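Local coordinates for protein alpha,alpha-trehalose-phosphate synthase (UDP-forming) (Burkholderia multivorans, PDB 5UOF) that belongs to glycosyltransferase family 20 and has the GT-B architecture of two helix-flanked, sheet-centred halves, at residues L409-Y414 and A420-R425; S362-V367 and E424-M429; Y82-R87 and L116-M121; R87-A92 and V176-E181; L40-G45 and D460-A465. All coordinates share one frame; numbering follows the deposited sequence.

Interaction 1: residues L409-Y414 and A420-R425; sequences LLVNPY and ADALER
Val411 and Ala422 form the tight part of this contact: CG1 of Val411 lies 3.5 Å from CB of Ala422, closer than usual carbon-carbon van der Waals spacing. That methyl faces the helix because CG1 stands opposite the carbonyl carbon (chi1 -62°). Two residues back along the strand, Leu409 covers more surface, meeting the O of the same Ala422 and then Arg425 one helical turn on. Its CD1 rests 3.6 Å from the backbone O of Ala422 and 4.4 Å from the CB, and it reaches CG of Arg425 at 4.1 Å. No hydrogen bond joins the two segments; apolar contact does the work here.

The loose side is at Arg425, an exposed residue whose chain stays extended from CG to NE. CD2 of Leu409 sits over one face of its guanidinium, shifted toward the rim, with NH1 3.9 Å away. The charge itself is answered outside the contact, by a salt bridge from NH2 to Glu433. Asn412, just past the strand, uses OD1 to accept from N of Tyr414 at 3.0 Å, an Asx turn that starts the chain toward the helix.

Strand 409-411 is an edge strand of the six-stranded parallel sheet, beside strand 392-396. The axes of strand 409-411 and helix segment 420-425 run nearly antiparallel (168°) at 9.2 Å, the strand-then-helix return of a Rossmann-like alpha/beta domain.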
# COMPACT_ATOMS: atom_id res chain seq x y z
N LEU A 409 -7.24 7.92 22.38
CA LEU A 409 -8.24 8.21 21.36
C LEU A 409 -7.60 7.85 20.03
O LEU A 409 -6.73 8.57 19.54
CB LEU A 409 -8.67 9.68 21.41
CG LEU A 409 -9.51 10.14 22.60
CD1 LEU A 409 -9.87 11.62 22.46
CD2 LEU A 409 -10.80 9.30 22.74
N LEU A 410 -8.01 6.72 19.46
CA LEU A 410 -7.43 6.24 18.21
C LEU A 410 -8.12 6.90 17.03
O LEU A 410 -9.35 6.97 16.98
CB LEU A 410 -7.57 4.72 18.10
CG LEU A 410 -6.83 3.98 19.21
CD1 LEU A 410 -7.33 2.55 19.32
CD2 LEU A 410 -5.32 4.04 18.97
N VAL A 411 -7.33 7.36 16.05
CA VAL A 411 -7.89 8.05 14.90
C VAL A 411 -7.23 7.56 13.61
O VAL A 411 -6.12 7.02 13.60
CB VAL A 411 -7.75 9.58 15.00
CG1 VAL A 411 -8.50 10.09 16.22
CG2 VAL A 411 -6.28 9.97 15.07
N ASN A 412 -7.94 7.78 12.52
CA ASN A 412 -7.40 7.56 11.19
C ASN A 412 -6.91 8.90 10.68
O ASN A 412 -7.74 9.80 10.43
CB ASN A 412 -8.48 6.98 10.28
CG ASN A 412 -7.95 6.60 8.90
OD1 ASN A 412 -7.04 7.24 8.38
ND2 ASN A 412 -8.54 5.57 8.29
N PRO A 413 -5.61 9.11 10.51
CA PRO A 413 -5.11 10.45 10.14
C PRO A 413 -5.50 10.88 8.73
O PRO A 413 -5.35 12.07 8.42
CB PRO A 413 -3.59 10.31 10.28
CG PRO A 413 -3.32 8.85 10.09
CD PRO A 413 -4.52 8.13 10.65
N TYR A 414 -6.02 9.98 7.90
CA TYR A 414 -6.58 10.36 6.61
C TYR A 414 -7.98 10.95 6.74
O TYR A 414 -8.56 11.35 5.73
CB TYR A 414 -6.62 9.16 5.68
CG TYR A 414 -5.22 8.68 5.37
CD1 TYR A 414 -4.48 9.26 4.34
CD2 TYR A 414 -4.63 7.67 6.12
CE1 TYR A 414 -3.21 8.83 4.05
CE2 TYR A 414 -3.33 7.23 5.83
CZ TYR A 414 -2.63 7.82 4.80
OH TYR A 414 -1.36 7.41 4.50
N ALA A 420 -9.77 16.21 14.08
CA ALA A 420 -10.21 17.44 14.73
C ALA A 420 -11.18 17.15 15.88
O ALA A 420 -11.06 17.74 16.96
CB ALA A 420 -10.87 18.37 13.72
N ASP A 421 -12.14 16.24 15.66
CA ASP A 421 -13.08 15.89 16.71
C ASP A 421 -12.36 15.27 17.90
O ASP A 421 -12.74 15.50 19.06
CB ASP A 421 -14.15 14.92 16.19
CG ASP A 421 -15.09 15.55 15.17
OD1 ASP A 421 -15.16 16.80 15.06
OD2 ASP A 421 -15.78 14.78 14.48
N ALA A 422 -11.33 14.45 17.64
CA ALA A 422 -10.60 13.81 18.73
C ALA A 422 -9.81 14.83 19.54
O ALA A 422 -9.74 14.74 20.77
CB ALA A 422 -9.66 12.74 18.18
N LEU A 423 -9.22 15.82 18.87
CA LEU A 423 -8.55 16.90 19.59
C LEU A 423 -9.53 17.64 20.50
O LEU A 423 -9.23 17.92 21.66
CB LEU A 423 -7.91 17.88 18.60
CG LEU A 423 -6.67 17.38 17.84
CD1 LEU A 423 -6.34 18.38 16.74
CD2 LEU A 423 -5.47 17.20 18.77
N GLU A 424 -10.71 17.99 19.96
CA GLU A 424 -11.70 18.70 20.78
C GLU A 424 -12.14 17.84 21.96
O GLU A 424 -12.24 18.34 23.09
CB GLU A 424 -12.90 19.09 19.92
CG GLU A 424 -13.92 19.92 20.69
CD GLU A 424 -15.13 20.30 19.84
OE1 GLU A 424 -15.14 19.96 18.64
OE2 GLU A 424 -16.06 20.93 20.39
N ARG A 425 -12.37 16.55 21.72
CA ARG A 425 -12.77 15.66 22.80
C ARG A 425 -11.67 15.53 23.84
O ARG A 425 -11.93 15.57 25.05
CB ARG A 425 -13.12 14.28 22.24
CG ARG A 425 -13.51 13.31 23.31
CD ARG A 425 -14.09 12.03 22.76
NE ARG A 425 -14.34 11.09 23.84
CZ ARG A 425 -14.60 9.80 23.66
NH1 ARG A 425 -14.66 9.29 22.42
NH2 ARG A 425 -14.80 9.03 24.72

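Interaction 2: residues S362-V367 and E424-M429; sequences SQVGYV and ERALSM. With NA (sodium ion), chain C; EDO (1,2-ethanediol), chain E.
No flat group lies between Val364 and its partners Ala426 and Leu427, which meet through aliphatic carbons alone; a nearby flat group, the Gln363 amide, turns from the helix because its chain bends at chi2 (75°). There O2 of a 1,2-ethanediol molecule, probably from the crystallisation liquor, takes a weak hydrogen bond from NE2 of Gln363 at 3.1 Å. The amide OE1 is also satisfied by the backbone N of Leu267.

The motif is a helix laid on a parallel sheet, as in a Rossmann-like fold: strand 364-367 lies inside the sheet between strands 266-271 and 392-396, and the last turns of helix 416-428 cover it. CG2 of Val364 does most of the touching, 3.6 Å from CD2 of Leu427 and 3.8 Å from CB of Ala426. The Val364 and Leu427 side chains cross at about a right angle, while CG1 of Val364 adds a looser approach to the Ala426 CB at 4.1 Å.

Ahead of the strand, Ser362 O binds the sodium ion, whose shell also holds Arg360 O, Gln385 OE1 and two waters. Another water ties strand to helix, donating to Gln363 O at 2.8 Å and to Ala426 O at 2.9 Å.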
# COMPACT_ATOMS: atom_id res chain seq x y z
N SER A 362 1.62 19.32 29.30
CA SER A 362 0.59 19.41 28.28
C SER A 362 -0.68 18.65 28.67
O SER A 362 -0.69 17.79 29.56
CB SER A 362 1.12 18.85 26.97
OG SER A 362 1.16 17.44 27.05
N GLN A 363 -1.77 18.97 27.97
CA GLN A 363 -3.04 18.28 28.16
C GLN A 363 -3.33 17.24 27.09
O GLN A 363 -4.16 16.36 27.33
CB GLN A 363 -4.17 19.31 28.18
CG GLN A 363 -4.25 20.11 29.47
CD GLN A 363 -3.18 21.18 29.59
OE1 GLN A 363 -2.73 21.77 28.59
NE2 GLN A 363 -2.76 21.44 30.82
N VAL A 364 -2.69 17.34 25.92
CA VAL A 364 -2.94 16.43 24.81
C VAL A 364 -1.59 16.08 24.20
O VAL A 364 -0.75 16.96 23.98
CB VAL A 364 -3.87 17.03 23.73
CG1 VAL A 364 -4.15 16.00 22.62
CG2 VAL A 364 -5.18 17.51 24.36
N GLY A 365 -1.37 14.78 23.94
CA GLY A 365 -0.28 14.33 23.11
C GLY A 365 -0.85 13.94 21.76
O GLY A 365 -1.76 13.11 21.68
N TYR A 366 -0.32 14.54 20.71
CA TYR A 366 -0.92 14.48 19.38
C TYR A 366 0.05 13.71 18.49
O TYR A 366 1.01 14.27 17.95
CB TYR A 366 -1.16 15.89 18.90
CG TYR A 366 -1.93 16.09 17.61
CD1 TYR A 366 -2.73 15.10 17.07
CD2 TYR A 366 -1.87 17.32 16.97
CE1 TYR A 366 -3.45 15.34 15.88
CE2 TYR A 366 -2.57 17.57 15.81
CZ TYR A 366 -3.35 16.58 15.26
OH TYR A 366 -4.02 16.86 14.10
N VAL A 367 -0.19 12.40 18.38
CA VAL A 367 0.78 11.47 17.78
C VAL A 367 0.08 10.65 16.70
O VAL A 367 -0.33 9.51 16.93
CB VAL A 367 1.39 10.57 18.86
CG1 VAL A 367 2.52 9.73 18.29
CG2 VAL A 367 1.87 11.40 20.04
N GLU A 424 -10.71 17.99 19.96
CA GLU A 424 -11.70 18.70 20.78
C GLU A 424 -12.14 17.84 21.96
O GLU A 424 -12.24 18.34 23.09
CB GLU A 424 -12.90 19.09 19.92
CG GLU A 424 -13.92 19.92 20.69
CD GLU A 424 -15.13 20.30 19.84
OE1 GLU A 424 -15.14 19.96 18.64
OE2 GLU A 424 -16.06 20.93 20.39
N ARG A 425 -12.37 16.55 21.72
CA ARG A 425 -12.77 15.66 22.80
C ARG A 425 -11.67 15.53 23.84
O ARG A 425 -11.93 15.57 25.05
CB ARG A 425 -13.12 14.28 22.24
CG ARG A 425 -13.51 13.31 23.31
CD ARG A 425 -14.09 12.03 22.76
NE ARG A 425 -14.34 11.09 23.84
CZ ARG A 425 -14.60 9.80 23.66
NH1 ARG A 425 -14.66 9.29 22.42
NH2 ARG A 425 -14.80 9.03 24.72
N ALA A 426 -10.43 15.40 23.38
CA ALA A 426 -9.29 15.30 24.30
C ALA A 426 -9.17 16.53 25.18
O ALA A 426 -8.92 16.42 26.39
CB ALA A 426 -8.01 15.09 23.49
N LEU A 427 -9.33 17.72 24.60
CA LEU A 427 -9.13 18.95 25.35
C LEU A 427 -10.19 19.14 26.43
O LEU A 427 -9.92 19.79 27.44
CB LEU A 427 -9.11 20.15 24.41
CG LEU A 427 -7.86 20.33 23.54
CD1 LEU A 427 -8.14 21.26 22.36
CD2 LEU A 427 -6.66 20.81 24.38
N SER A 428 -11.40 18.62 26.23
CA SER A 428 -12.49 18.80 27.18
C SER A 428 -12.77 17.55 28.01
O SER A 428 -13.73 17.55 28.79
CB SER A 428 -13.75 19.25 26.45
OG SER A 428 -13.66 20.61 26.05
N MET A 429 -11.95 16.51 27.89
CA MET A 429 -12.28 15.23 28.51
C MET A 429 -12.32 15.35 30.03
O MET A 429 -11.37 15.88 30.63
CB MET A 429 -11.28 14.15 28.09
CG MET A 429 -11.75 12.76 28.49
SD MET A 429 -10.63 11.47 27.96
CE MET A 429 -10.93 11.44 26.18
NA NA C . -0.20 16.52 31.40
C1 EDO E . 0.42 25.06 30.94
O1 EDO E . 0.13 26.17 30.08
C2 EDO E . -0.32 23.85 30.40
O2 EDO E . -1.67 24.23 30.14
O HOH W 1 -6.75 16.71 28.26
O HOH W 2 -0.10 15.69 33.69
O HOH W 3 -2.60 17.08 31.98

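Interaction 3: residues Y82-R87 and L116-M121; sequences YDQYYR and LRVNAM. With EDO (1,2-ethanediol), chain I.
Gln84 and Arg117 reach each other through contrasting chain shapes: Gln84 runs extended beyond CG, whereas Arg117 starts extended and then folds at chi3 (68°), swinging its guanidinium round to the amide. The motif is a helix-helix crossing in the sheet-centred N-terminal half of the GT-B fold, with the axes of segments 82-86 and 116-121 9.2 Å apart at a signed angle of -107°.

OE1 of Gln84 is gripped side-on by two nitrogens of Arg117, and it lies near the guanidinium plane. NE, 2.8 Å from OE1, sits in the carbonyl plane on a lone pair. NH2 stands 40° out of that plane; its modelled 2.5 Å to OE1 is unusually short, so the exact length is doubtful. The same NH2 forms a salt bridge with Asp81 on the same helix as Gln84, an arrangement that binds Arg117 to helix 79-86 through both an amide and a charge.

Next to this polar grip is Val118, modelled in two conformers. In the one described, its CG1 packs 3.8 Å from CB of Gln84. Its CG2 comes obliquely to the Tyr85 ring, 4.1 Å from CD2, and the hydroxyl of that ring is hydrogen-bonded to Asn17.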
# COMPACT_ATOMS: atom_id res chain seq x y z
N TYR A 82 29.29 4.84 2.70
CA TYR A 82 28.24 5.61 3.35
C TYR A 82 27.06 5.84 2.41
O TYR A 82 25.90 5.69 2.80
CB TYR A 82 28.78 6.96 3.84
CG TYR A 82 27.70 7.82 4.46
CD1 TYR A 82 27.42 7.73 5.82
CD2 TYR A 82 26.95 8.71 3.69
CE1 TYR A 82 26.43 8.51 6.40
CE2 TYR A 82 25.96 9.49 4.25
CZ TYR A 82 25.70 9.38 5.61
OH TYR A 82 24.71 10.15 6.18
N ASP A 83 27.35 6.24 1.16
CA ASP A 83 26.26 6.52 0.23
C ASP A 83 25.44 5.27 -0.07
O ASP A 83 24.21 5.33 -0.09
CB ASP A 83 26.81 7.12 -1.06
CG ASP A 83 27.26 8.57 -0.90
OD1 ASP A 83 26.88 9.21 0.11
OD2 ASP A 83 27.98 9.07 -1.79
N GLN A 84 26.11 4.14 -0.29
CA GLN A 84 25.38 2.91 -0.62
C GLN A 84 24.59 2.36 0.56
O GLN A 84 23.61 1.64 0.35
CB GLN A 84 26.36 1.86 -1.15
CG GLN A 84 27.02 2.27 -2.47
CD GLN A 84 27.86 1.17 -3.09
OE1 GLN A 84 28.41 0.31 -2.39
NE2 GLN A 84 27.98 1.19 -4.42
N TYR A 85 24.99 2.69 1.79
CA TYR A 85 24.31 2.24 2.99
C TYR A 85 23.17 3.17 3.38
O TYR A 85 22.07 2.70 3.70
CB TYR A 85 25.32 2.12 4.14
CG TYR A 85 24.83 1.45 5.41
CD1 TYR A 85 23.99 2.12 6.31
CD2 TYR A 85 25.24 0.16 5.74
CE1 TYR A 85 23.57 1.51 7.49
CE2 TYR A 85 24.81 -0.46 6.91
CZ TYR A 85 23.99 0.22 7.78
OH TYR A 85 23.58 -0.39 8.95
N TYR A 86 23.39 4.49 3.35
CA TYR A 86 22.42 5.45 3.87
C TYR A 86 21.70 6.28 2.80
O TYR A 86 20.65 6.86 3.10
CB TYR A 86 23.10 6.43 4.84
CG TYR A 86 23.49 5.78 6.14
CD1 TYR A 86 22.53 5.40 7.07
CD2 TYR A 86 24.83 5.54 6.44
CE1 TYR A 86 22.88 4.80 8.26
CE2 TYR A 86 25.20 4.94 7.64
CZ TYR A 86 24.22 4.57 8.54
OH TYR A 86 24.58 3.97 9.73
N ARG A 87 22.25 6.38 1.59
CA ARG A 87 21.68 7.23 0.54
C ARG A 87 21.45 6.42 -0.72
O ARG A 87 21.76 6.84 -1.84
CB ARG A 87 22.58 8.43 0.26
CG ARG A 87 22.81 9.31 1.47
CD ARG A 87 23.58 10.57 1.10
NE ARG A 87 22.82 11.44 0.22
CZ ARG A 87 23.09 11.65 -1.07
NH1 ARG A 87 24.13 11.05 -1.63
NH2 ARG A 87 22.33 12.46 -1.78
N LEU A 116 23.61 -4.81 -1.12
CA LEU A 116 24.17 -6.13 -0.88
C LEU A 116 25.68 -6.05 -0.63
O LEU A 116 26.20 -6.71 0.28
CB LEU A 116 23.88 -7.05 -2.06
CG LEU A 116 22.40 -7.23 -2.42
CD1 LEU A 116 22.23 -8.35 -3.45
CD2 LEU A 116 21.54 -7.46 -1.18
N ARG A 117 26.38 -5.23 -1.41
CA ARG A 117 27.84 -5.17 -1.31
C ARG A 117 28.29 -4.69 0.06
O ARG A 117 29.18 -5.28 0.68
CB ARG A 117 28.42 -4.27 -2.40
CG ARG A 117 29.96 -4.23 -2.35
CD ARG A 117 30.55 -3.08 -3.18
NE ARG A 117 30.24 -1.78 -2.59
CZ ARG A 117 30.88 -1.25 -1.55
NH1 ARG A 117 31.88 -1.91 -0.96
NH2 ARG A 117 30.53 -0.05 -1.09
N VAL A 118 27.67 -3.62 0.57
CA VAL A 118 28.13 -3.09 1.85
C VAL A 118 27.75 -4.02 2.99
O VAL A 118 28.50 -4.14 3.97
CB VAL A 118 27.61 -1.66 2.10
CG1 VAL A 118 28.18 -0.72 1.05
CG2 VAL A 118 26.08 -1.62 2.12
N ASN A 119 26.61 -4.71 2.89
CA ASN A 119 26.30 -5.72 3.89
C ASN A 119 27.34 -6.83 3.88
O ASN A 119 27.85 -7.23 4.94
CB ASN A 119 24.90 -6.28 3.67
CG ASN A 119 23.84 -5.51 4.43
OD1 ASN A 119 23.51 -5.86 5.57
ND2 ASN A 119 23.32 -4.45 3.82
N ALA A 120 27.68 -7.34 2.69
CA ALA A 120 28.71 -8.37 2.59
C ALA A 120 30.04 -7.88 3.15
O ALA A 120 30.75 -8.62 3.84
CB ALA A 120 28.85 -8.82 1.13
N MET A 121 30.39 -6.62 2.87
CA MET A 121 31.63 -6.04 3.39
C MET A 121 31.64 -6.03 4.92
O MET A 121 32.61 -6.47 5.55
CB MET A 121 31.80 -4.63 2.83
CG MET A 121 33.11 -3.93 3.21
SD MET A 121 33.01 -3.04 4.80
CE MET A 121 31.82 -1.76 4.40
C1 EDO I . 24.43 -9.72 1.37
O1 EDO I . 25.37 -9.35 0.36
C2 EDO I . 23.75 -11.02 0.99
O2 EDO I . 24.65 -12.12 1.14

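Interaction 4: residues R87-A92 and V176-E181; sequences RGFSNA and VPPHDE. With EDO (1,2-ethanediol), chain J.
The first turn of helix 89-98 meets the type I beta turn Val176-His179, which leads into helix 179-186, through one ring, that of Phe89. Its outer end makes the contact: CZ lies 3.8 Å from CG1 of Val176, which comes to the ring edge near its plane. CZ is also 4.0 Å from CG of Pro178, which approaches obliquely, with CE1 of Phe89 4.1 Å from the same atom. The extended first torsion of Phe89 (chi1 170°) carries the ring out from the helix into this position. All the contacts are apolar, and no hydrogen bond crosses.

Pro178 occupies the N-cap position of helix 179-186, so the residue that starts one helix also packs on a side chain from the start of another. Gly88 holds the N-cap position of the other helix, and its O accepts from N of Ala92 at 2.8 Å.

Around them, Tyr112 and Tyr115 of helix 109-127 meet the Phe89 ring. Val176 also leans on Thr93, Leu94 and Val97, further along helix 89-98, while Pro177 packs against Asp415 of the second subunit.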
# COMPACT_ATOMS: atom_id res chain seq x y z
N ARG A 87 22.25 6.38 1.59
CA ARG A 87 21.68 7.23 0.54
C ARG A 87 21.45 6.42 -0.72
O ARG A 87 21.76 6.84 -1.84
CB ARG A 87 22.58 8.43 0.26
CG ARG A 87 22.81 9.31 1.47
CD ARG A 87 23.58 10.57 1.10
NE ARG A 87 22.82 11.44 0.22
CZ ARG A 87 23.09 11.65 -1.07
NH1 ARG A 87 24.13 11.05 -1.63
NH2 ARG A 87 22.33 12.46 -1.78
N GLY A 88 20.91 5.21 -0.54
CA GLY A 88 20.67 4.35 -1.66
C GLY A 88 19.42 3.51 -1.49
O GLY A 88 18.36 4.04 -1.15
N PHE A 89 19.56 2.20 -1.65
CA PHE A 89 18.39 1.33 -1.78
C PHE A 89 17.56 1.29 -0.50
O PHE A 89 16.32 1.29 -0.56
CB PHE A 89 18.86 -0.08 -2.16
CG PHE A 89 17.78 -1.13 -2.08
CD1 PHE A 89 16.86 -1.28 -3.12
CD2 PHE A 89 17.68 -1.96 -0.97
CE1 PHE A 89 15.86 -2.24 -3.04
CE2 PHE A 89 16.70 -2.93 -0.89
CZ PHE A 89 15.77 -3.07 -1.92
N SER A 90 18.21 1.24 0.67
CA SER A 90 17.48 1.12 1.94
C SER A 90 16.51 2.28 2.13
O SER A 90 15.36 2.10 2.53
CB SER A 90 18.45 1.08 3.12
OG SER A 90 19.29 -0.05 3.09
N ASN A 91 16.99 3.50 1.88
CA ASN A 91 16.13 4.65 2.14
C ASN A 91 15.35 5.10 0.91
O ASN A 91 14.28 5.71 1.05
CB ASN A 91 16.96 5.81 2.69
CG ASN A 91 17.35 5.59 4.16
OD1 ASN A 91 16.55 5.09 4.96
ND2 ASN A 91 18.58 5.95 4.50
N ALA A 92 15.83 4.79 -0.29
CA ALA A 92 15.10 5.16 -1.50
C ALA A 92 14.02 4.15 -1.87
O ALA A 92 13.08 4.52 -2.57
CB ALA A 92 16.05 5.32 -2.69
N VAL A 176 8.67 -3.60 -3.95
CA VAL A 176 10.14 -3.71 -3.94
C VAL A 176 10.52 -4.80 -4.94
O VAL A 176 10.23 -5.97 -4.69
CB VAL A 176 10.67 -4.06 -2.54
CG1 VAL A 176 12.19 -4.20 -2.58
CG2 VAL A 176 10.26 -3.02 -1.50
N PRO A 177 11.15 -4.49 -6.07
CA PRO A 177 11.34 -5.53 -7.11
C PRO A 177 12.08 -6.76 -6.59
O PRO A 177 11.68 -7.89 -6.92
CB PRO A 177 12.13 -4.79 -8.21
CG PRO A 177 11.60 -3.35 -8.09
CD PRO A 177 11.46 -3.14 -6.57
N PRO A 178 13.13 -6.63 -5.74
CA PRO A 178 13.77 -7.86 -5.22
C PRO A 178 13.14 -8.45 -3.96
O PRO A 178 13.83 -9.05 -3.13
CB PRO A 178 15.22 -7.41 -4.96
CG PRO A 178 15.07 -5.97 -4.55
CD PRO A 178 13.96 -5.44 -5.44
N HIS A 179 11.81 -8.35 -3.84
CA HIS A 179 11.13 -8.80 -2.62
C HIS A 179 11.40 -10.27 -2.32
O HIS A 179 11.59 -10.64 -1.15
CB HIS A 179 9.62 -8.56 -2.75
CG HIS A 179 9.01 -9.16 -3.98
ND1 HIS A 179 8.51 -10.45 -4.01
CD2 HIS A 179 8.79 -8.65 -5.21
CE1 HIS A 179 8.02 -10.70 -5.22
NE2 HIS A 179 8.18 -9.62 -5.96
N ASP A 180 11.41 -11.13 -3.34
CA ASP A 180 11.66 -12.55 -3.09
C ASP A 180 13.04 -12.76 -2.47
O ASP A 180 13.19 -13.55 -1.54
CB ASP A 180 11.53 -13.36 -4.37
CG ASP A 180 11.87 -14.84 -4.16
OD1 ASP A 180 11.02 -15.57 -3.60
OD2 ASP A 180 12.98 -15.27 -4.54
N GLU A 181 14.06 -12.06 -2.98
CA GLU A 181 15.40 -12.22 -2.44
C GLU A 181 15.50 -11.65 -1.02
O GLU A 181 16.21 -12.21 -0.17
CB GLU A 181 16.42 -11.56 -3.36
CG GLU A 181 17.86 -11.82 -2.98
CD GLU A 181 18.84 -11.40 -4.06
OE1 GLU A 181 19.75 -12.19 -4.38
OE2 GLU A 181 18.69 -10.29 -4.59
C1 EDO J . 14.55 7.83 6.01
O1 EDO J . 14.80 7.81 4.60
C2 EDO J . 13.25 8.58 6.25
O2 EDO J . 13.32 9.87 5.64

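Interaction 5: residues L40-G45 and D460-A465; sequences LQETGG and DLRSVA. With EDO (1,2-ethanediol), chain Q.
Arg462 reaches Thr43 with its guanidinium: NH2 comes 3.5 Å from the methyl CG2, which lies at the edge of the group near its plane. Glu42 adds a looser electrostatic neighbour, its OE2 4.1 Å from the same NH2, beyond salt-bridge range, with carboxylate and guanidinium planes 60° apart. No hydrogen bond crosses. A 1,2-ethanediol molecule, probably from the crystallisation liquor, fills in beside them, its O2 donating to OE1 of Glu42 at 2.8 Å.

One shell out, Thr43 is fixed by its hydroxyl, which bonds with Ala39 O and Leu12 N and so leaves CG2 turned to the arginine. Arg462 gets there by staying extended from CG to NE, for the nearest CA atoms, those of Thr43 and Arg462, are 11.9 Å apart.

Gly44, at positive phi, follows the last turn in a Schellman motif, with N of Gly45 bonded to O of Leu40 at 3.0 Å. The partner helix 450-472 comes late in the chain and returns to the N-terminal half, the closing crossover helix characteristic of GT-B folds.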
# COMPACT_ATOMS: atom_id res chain seq x y z
N LEU A 40 24.47 -6.66 26.82
CA LEU A 40 25.89 -6.65 26.48
C LEU A 40 26.76 -6.73 27.73
O LEU A 40 27.75 -7.48 27.76
CB LEU A 40 26.24 -5.40 25.67
CG LEU A 40 25.69 -5.35 24.24
CD1 LEU A 40 25.87 -3.96 23.67
CD2 LEU A 40 26.37 -6.39 23.36
N GLN A 41 26.40 -5.97 28.77
CA GLN A 41 27.18 -5.99 30.01
C GLN A 41 27.13 -7.36 30.66
O GLN A 41 28.14 -7.87 31.15
CB GLN A 41 26.66 -4.93 30.97
CG GLN A 41 26.99 -3.49 30.61
CD GLN A 41 26.23 -2.50 31.48
OE1 GLN A 41 26.52 -1.30 31.48
NE2 GLN A 41 25.24 -3.00 32.23
N GLU A 42 25.94 -7.97 30.69
CA GLU A 42 25.76 -9.25 31.37
C GLU A 42 26.56 -10.36 30.69
O GLU A 42 27.11 -11.23 31.37
CB GLU A 42 24.27 -9.58 31.41
CG GLU A 42 23.91 -10.95 31.93
CD GLU A 42 22.42 -11.20 31.81
OE1 GLU A 42 21.67 -10.23 31.56
OE2 GLU A 42 21.99 -12.36 31.97
N THR A 43 26.62 -10.35 29.36
CA THR A 43 27.28 -11.41 28.59
C THR A 43 28.71 -11.08 28.20
O THR A 43 29.35 -11.91 27.54
CB THR A 43 26.48 -11.71 27.31
OG1 THR A 43 26.53 -10.59 26.43
CG2 THR A 43 25.02 -12.02 27.65
N GLY A 44 29.24 -9.92 28.57
CA GLY A 44 30.56 -9.53 28.12
C GLY A 44 30.65 -9.50 26.61
O GLY A 44 31.61 -10.03 26.01
N GLY A 45 29.65 -8.90 25.97
CA GLY A 45 29.47 -9.00 24.54
C GLY A 45 30.20 -7.92 23.75
O GLY A 45 31.07 -7.20 24.25
N ASP A 460 15.01 -16.07 23.21
CA ASP A 460 14.74 -16.86 22.02
C ASP A 460 16.03 -17.22 21.28
O ASP A 460 16.14 -18.32 20.74
CB ASP A 460 13.76 -16.12 21.10
CG ASP A 460 12.33 -16.13 21.65
OD1 ASP A 460 12.08 -16.87 22.62
OD2 ASP A 460 11.46 -15.41 21.11
N LEU A 461 17.02 -16.32 21.27
CA LEU A 461 18.33 -16.68 20.73
C LEU A 461 18.95 -17.81 21.52
O LEU A 461 19.52 -18.75 20.95
CB LEU A 461 19.25 -15.46 20.73
CG LEU A 461 19.02 -14.41 19.65
CD1 LEU A 461 19.89 -13.21 19.91
CD2 LEU A 461 19.32 -15.01 18.27
N ARG A 462 18.86 -17.74 22.85
CA ARG A 462 19.41 -18.82 23.66
C ARG A 462 18.68 -20.13 23.42
O ARG A 462 19.29 -21.20 23.49
CB ARG A 462 19.38 -18.42 25.14
CG ARG A 462 20.36 -17.32 25.46
CD ARG A 462 20.25 -16.82 26.89
NE ARG A 462 21.30 -15.85 27.18
CZ ARG A 462 21.23 -14.92 28.12
NH1 ARG A 462 20.14 -14.80 28.87
NH2 ARG A 462 22.24 -14.08 28.30
N SER A 463 17.37 -20.07 23.13
CA SER A 463 16.63 -21.29 22.83
C SER A 463 17.12 -21.93 21.53
O SER A 463 17.17 -23.16 21.43
CB SER A 463 15.13 -21.00 22.74
OG SER A 463 14.61 -20.76 24.03
N VAL A 464 17.46 -21.12 20.53
CA VAL A 464 18.05 -21.66 19.31
C VAL A 464 19.32 -22.45 19.64
O VAL A 464 19.50 -23.59 19.20
CB VAL A 464 18.34 -20.54 18.30
CG1 VAL A 464 19.06 -21.11 17.07
CG2 VAL A 464 17.05 -19.87 17.88
N ALA A 465 20.20 -21.85 20.45
CA ALA A 465 21.44 -22.51 20.81
C ALA A 465 21.18 -23.81 21.56
O ALA A 465 21.84 -24.83 21.29
CB ALA A 465 22.31 -21.57 21.66
C1 EDO Q . 19.38 -11.19 29.42
O1 EDO Q . 17.96 -11.42 29.49
C2 EDO Q . 19.65 -9.76 29.00
O2 EDO Q . 19.71 -8.88 30.13

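Interactions 1 and 2 lie 9 Å apart between centres and share helix 416-428, which packs on strands 364-367, 392-396 and 409-411 of the six-stranded parallel sheet of one GT-B half. Interactions 3 and 4, 12 Å apart, belong to the other half; helices 79-86, 89-98 and 109-127 follow one another there, and the two contacts share Arg87. Their segments alternate along the chain, and both close before interactions 1 and 2 open. The two pairs stay far apart, with centres 34 to 43 Å from one another. Interaction 5 encloses all of them in sequence, joining residues 40-45 to 460-465, so that the late helix 450-472 ties the chain's end back to its beginning.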